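Gram-negative insecticidal protein (Chromobacterium piscinae, PDB 6FBM) is an insecticidal toxin of the MACPF family that probably acts by forming pores in membranes of target insect cells. Local coordinates at residues Asp379-Arg391 / Pro432-Leu444. Numbering follows the deposited sequence.
Sequences DLGVLKAPVGWQR and PNLPDYVCVHQSL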
# COMPACT_ATOMS: atom_id res chain seq x y z
N ASP A 379 -53.43 -1.27 -2.01
CA ASP A 379 -53.13 -1.07 -0.60
C ASP A 379 -52.63 0.34 -0.38
O ASP A 379 -51.58 0.58 0.21
CB ASP A 379 -52.10 -2.12 -0.12
CG ASP A 379 -51.83 -2.07 1.37
OD1 ASP A 379 -52.73 -1.69 2.15
OD2 ASP A 379 -50.69 -2.41 1.74
N LEU A 380 -53.37 1.30 -0.94
CA LEU A 380 -53.03 2.71 -0.85
C LEU A 380 -53.60 3.42 0.36
O LEU A 380 -53.30 4.58 0.55
CB LEU A 380 -53.57 3.42 -2.09
CG LEU A 380 -53.11 2.90 -3.43
CD1 LEU A 380 -53.81 3.59 -4.55
CD2 LEU A 380 -51.61 3.06 -3.54
N GLY A 381 -54.42 2.74 1.16
CA GLY A 381 -55.17 3.36 2.25
C GLY A 381 -56.30 4.27 1.81
O GLY A 381 -56.68 5.18 2.55
N VAL A 382 -56.84 4.05 0.61
CA VAL A 382 -58.04 4.80 0.16
C VAL A 382 -59.34 4.41 0.86
O VAL A 382 -60.30 5.19 0.89
CB VAL A 382 -58.27 4.71 -1.37
CG1 VAL A 382 -57.14 5.39 -2.11
CG2 VAL A 382 -58.40 3.29 -1.84
N LEU A 383 -59.38 3.17 1.36
CA LEU A 383 -60.42 2.70 2.25
C LEU A 383 -59.84 2.68 3.62
O LEU A 383 -58.74 2.15 3.83
CB LEU A 383 -60.86 1.29 1.87
CG LEU A 383 -61.40 1.12 0.45
CD1 LEU A 383 -61.78 -0.32 0.20
CD2 LEU A 383 -62.58 2.06 0.18
N LYS A 384 -60.57 3.23 4.57
CA LYS A 384 -60.18 3.21 5.97
C LYS A 384 -61.42 3.07 6.80
O LYS A 384 -62.44 3.68 6.49
CB LYS A 384 -59.46 4.51 6.32
CG LYS A 384 -58.75 4.48 7.63
CD LYS A 384 -57.91 5.70 7.86
CE LYS A 384 -57.16 5.50 9.17
NZ LYS A 384 -56.29 6.65 9.39
N ALA A 385 -61.35 2.28 7.87
CA ALA A 385 -62.49 2.13 8.80
C ALA A 385 -62.96 3.47 9.37
O ALA A 385 -62.16 4.41 9.53
CB ALA A 385 -62.15 1.17 9.95
N PRO A 386 -64.27 3.58 9.69
CA PRO A 386 -64.77 4.76 10.37
C PRO A 386 -64.23 4.87 11.77
O PRO A 386 -63.86 3.86 12.35
CB PRO A 386 -66.29 4.53 10.39
CG PRO A 386 -66.48 3.07 10.31
CD PRO A 386 -65.34 2.57 9.48
N VAL A 387 -64.15 6.07 12.30
CA VAL A 387 -63.72 6.25 13.71
C VAL A 387 -64.84 5.99 14.68
O VAL A 387 -64.63 5.78 15.86
CB VAL A 387 -63.07 7.62 13.97
CG1 VAL A 387 -61.86 7.77 13.05
CG2 VAL A 387 -64.05 8.78 13.87
N GLY A 388 -66.07 6.04 14.19
CA GLY A 388 -67.22 5.73 15.02
C GLY A 388 -68.52 5.93 14.28
O GLY A 388 -68.54 6.12 13.06
N TRP A 389 -69.61 5.88 15.04
CA TRP A 389 -70.92 6.03 14.49
C TRP A 389 -71.77 6.99 15.31
O TRP A 389 -71.77 6.92 16.53
CB TRP A 389 -71.59 4.66 14.44
CG TRP A 389 -70.91 3.67 13.57
CD1 TRP A 389 -69.90 2.85 13.93
CD2 TRP A 389 -71.24 3.34 12.22
NE1 TRP A 389 -69.55 2.04 12.88
CE2 TRP A 389 -70.35 2.32 11.82
CE3 TRP A 389 -72.16 3.83 11.29
CZ2 TRP A 389 -70.38 1.77 10.55
CZ3 TRP A 389 -72.19 3.28 10.01
CH2 TRP A 389 -71.32 2.26 9.66
N GLN A 390 -72.50 7.86 14.62
CA GLN A 390 -73.47 8.75 15.25
C GLN A 390 -74.87 8.58 14.66
O GLN A 390 -75.04 8.07 13.55
CB GLN A 390 -73.02 10.21 15.10
CG GLN A 390 -73.29 10.90 13.77
CD GLN A 390 -72.54 12.18 13.60
OE1 GLN A 390 -72.13 12.80 14.60
NE2 GLN A 390 -72.34 12.60 12.34
N ARG A 391 -75.85 9.04 15.42
CA ARG A 391 -77.24 8.88 15.06
C ARG A 391 -77.76 10.04 14.25
O ARG A 391 -77.70 11.17 14.67
CB ARG A 391 -78.11 8.72 16.28
CG ARG A 391 -77.97 7.39 16.96
CD ARG A 391 -79.25 7.00 17.70
NE ARG A 391 -78.96 6.44 19.01
CZ ARG A 391 -78.63 7.15 20.09
NH1 ARG A 391 -78.52 8.47 20.03
NH2 ARG A 391 -78.38 6.53 21.23
N PRO A 432 -74.15 0.09 14.76
CA PRO A 432 -73.74 -0.88 13.77
C PRO A 432 -72.48 -1.63 14.18
O PRO A 432 -71.57 -1.06 14.80
CB PRO A 432 -73.48 -0.03 12.54
CG PRO A 432 -74.27 1.19 12.73
CD PRO A 432 -74.30 1.44 14.19
N ASN A 433 -72.46 -2.93 13.89
CA ASN A 433 -71.30 -3.75 14.15
C ASN A 433 -70.98 -4.33 12.81
O ASN A 433 -71.52 -5.35 12.42
CB ASN A 433 -71.63 -4.83 15.16
CG ASN A 433 -70.52 -5.82 15.34
OD1 ASN A 433 -69.34 -5.52 15.09
ND2 ASN A 433 -70.88 -7.01 15.75
N LEU A 434 -70.12 -3.64 12.09
CA LEU A 434 -69.82 -3.96 10.71
C LEU A 434 -68.31 -3.84 10.58
O LEU A 434 -67.82 -2.81 10.11
CB LEU A 434 -70.48 -2.97 9.78
CG LEU A 434 -72.01 -2.94 9.81
CD1 LEU A 434 -72.52 -1.73 9.02
CD2 LEU A 434 -72.63 -4.24 9.28
N PRO A 435 -67.58 -4.91 10.96
CA PRO A 435 -66.11 -4.83 10.92
C PRO A 435 -65.55 -4.44 9.55
O PRO A 435 -64.50 -3.85 9.50
CB PRO A 435 -65.64 -6.26 11.30
CG PRO A 435 -66.84 -6.93 11.90
CD PRO A 435 -68.04 -6.28 11.28
N ASP A 436 -66.26 -4.75 8.48
CA ASP A 436 -65.77 -4.51 7.13
C ASP A 436 -66.40 -3.28 6.48
O ASP A 436 -66.27 -3.08 5.28
CB ASP A 436 -65.99 -5.76 6.26
CG ASP A 436 -65.22 -7.00 6.75
OD1 ASP A 436 -64.18 -6.84 7.48
OD2 ASP A 436 -65.64 -8.11 6.36
N TYR A 437 -67.04 -2.42 7.27
CA TYR A 437 -67.46 -1.10 6.78
C TYR A 437 -66.25 -0.17 6.72
O TYR A 437 -65.44 -0.11 7.66
CB TYR A 437 -68.53 -0.47 7.67
CG TYR A 437 -69.18 0.77 7.09
CD1 TYR A 437 -68.59 2.01 7.21
CD2 TYR A 437 -70.40 0.68 6.42
CE1 TYR A 437 -69.18 3.15 6.66
CE2 TYR A 437 -71.01 1.81 5.89
CZ TYR A 437 -70.41 3.04 6.03
OH TYR A 437 -71.01 4.16 5.50
N VAL A 438 -66.16 0.57 5.61
CA VAL A 438 -65.12 1.55 5.44
C VAL A 438 -65.66 2.82 4.87
O VAL A 438 -66.72 2.84 4.22
CB VAL A 438 -63.98 1.04 4.51
CG1 VAL A 438 -63.31 -0.17 5.14
CG2 VAL A 438 -64.50 0.70 3.11
N CYS A 439 -64.91 3.89 5.13
CA CYS A 439 -65.06 5.15 4.44
C CYS A 439 -64.04 5.20 3.34
O CYS A 439 -63.08 4.44 3.34
CB CYS A 439 -64.86 6.29 5.43
SG CYS A 439 -66.04 6.24 6.75
N VAL A 440 -64.25 6.13 2.42
CA VAL A 440 -63.47 6.24 1.21
C VAL A 440 -62.79 7.59 1.26
O VAL A 440 -63.40 8.55 1.72
CB VAL A 440 -64.39 6.13 -0.02
CG1 VAL A 440 -63.57 6.21 -1.32
CG2 VAL A 440 -65.14 4.80 0.03
N HIS A 441 -61.54 7.66 0.82
CA HIS A 441 -60.80 8.92 0.87
C HIS A 441 -61.45 9.95 -0.06
O HIS A 441 -61.88 9.61 -1.16
CB HIS A 441 -59.30 8.74 0.54
CG HIS A 441 -58.48 9.95 0.87
ND1 HIS A 441 -58.05 10.83 -0.09
CD2 HIS A 441 -58.02 10.43 2.04
CE1 HIS A 441 -57.37 11.82 0.48
NE2 HIS A 441 -57.36 11.61 1.78
N GLN A 442 -61.55 11.18 0.46
CA GLN A 442 -61.97 12.41 -0.23
C GLN A 442 -61.63 12.47 -1.73
O GLN A 442 -62.48 12.74 -2.57
CB GLN A 442 -61.30 13.58 0.53
CG GLN A 442 -61.27 14.97 -0.12
CD GLN A 442 -60.89 16.05 0.90
OE1 GLN A 442 -60.16 15.78 1.88
NE2 GLN A 442 -61.40 17.29 0.69
N SER A 443 -60.36 12.19 -2.03
CA SER A 443 -59.83 12.23 -3.38
C SER A 443 -60.61 11.39 -4.40
O SER A 443 -60.66 11.75 -5.58
CB SER A 443 -58.37 11.77 -3.35
OG SER A 443 -58.25 10.49 -2.75
N LEU A 444 -61.20 10.28 -3.95
CA LEU A 444 -61.98 9.40 -4.82
C LEU A 444 -63.46 9.71 -4.84
O LEU A 444 -64.22 9.09 -5.59
CB LEU A 444 -61.80 7.95 -4.37
CG LEU A 444 -60.38 7.47 -4.09
CD1 LEU A 444 -60.41 5.96 -3.91
CD2 LEU A 444 -59.46 7.86 -5.23
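Trp389 CG is anti to its carbonyl carbon (chi1 -63°) and Tyr437 CG is anti to its backbone N (chi1 -169°), which turns the indole edge to the phenol face. The two rings meet as a T-shaped (edge-to-face) pair, with planes at 61°. Both segments lie in the Vps62-like family region, probably the beta-tripod part of the chain. Trp389 CH2 lies over the centre of the phenol face, 3.7 Å from Tyr437 CG. Pro432 CG sits over one face of the indole six-membered ring in a CH-pi contact, 3.9 Å from the ring centroid. Tyr437 OH is hydrogen-bonded to Gly419 O.

Farther along, 383-384 and 439-441 pair as short antiparallel strands, in a small sheet that 415-416 completes. Lys384 and Cys439 form the hydrogen-bonded pair, with Lys384 N to Cys439 O at 3.0 Å and Cys439 N to Lys384 O at 2.8 Å. A third backbone hydrogen bond runs from His441 N to Val382 O. Leu383 and Val440 lie side by side on one face, where both also touch Leu318. Val438 CG2 packs against Leu383 too. Beyond the ladder, the Leu444 side chain crosses that of Val382 at about a right angle, with Leu444 CD1 3.5 Å from Val382 CB.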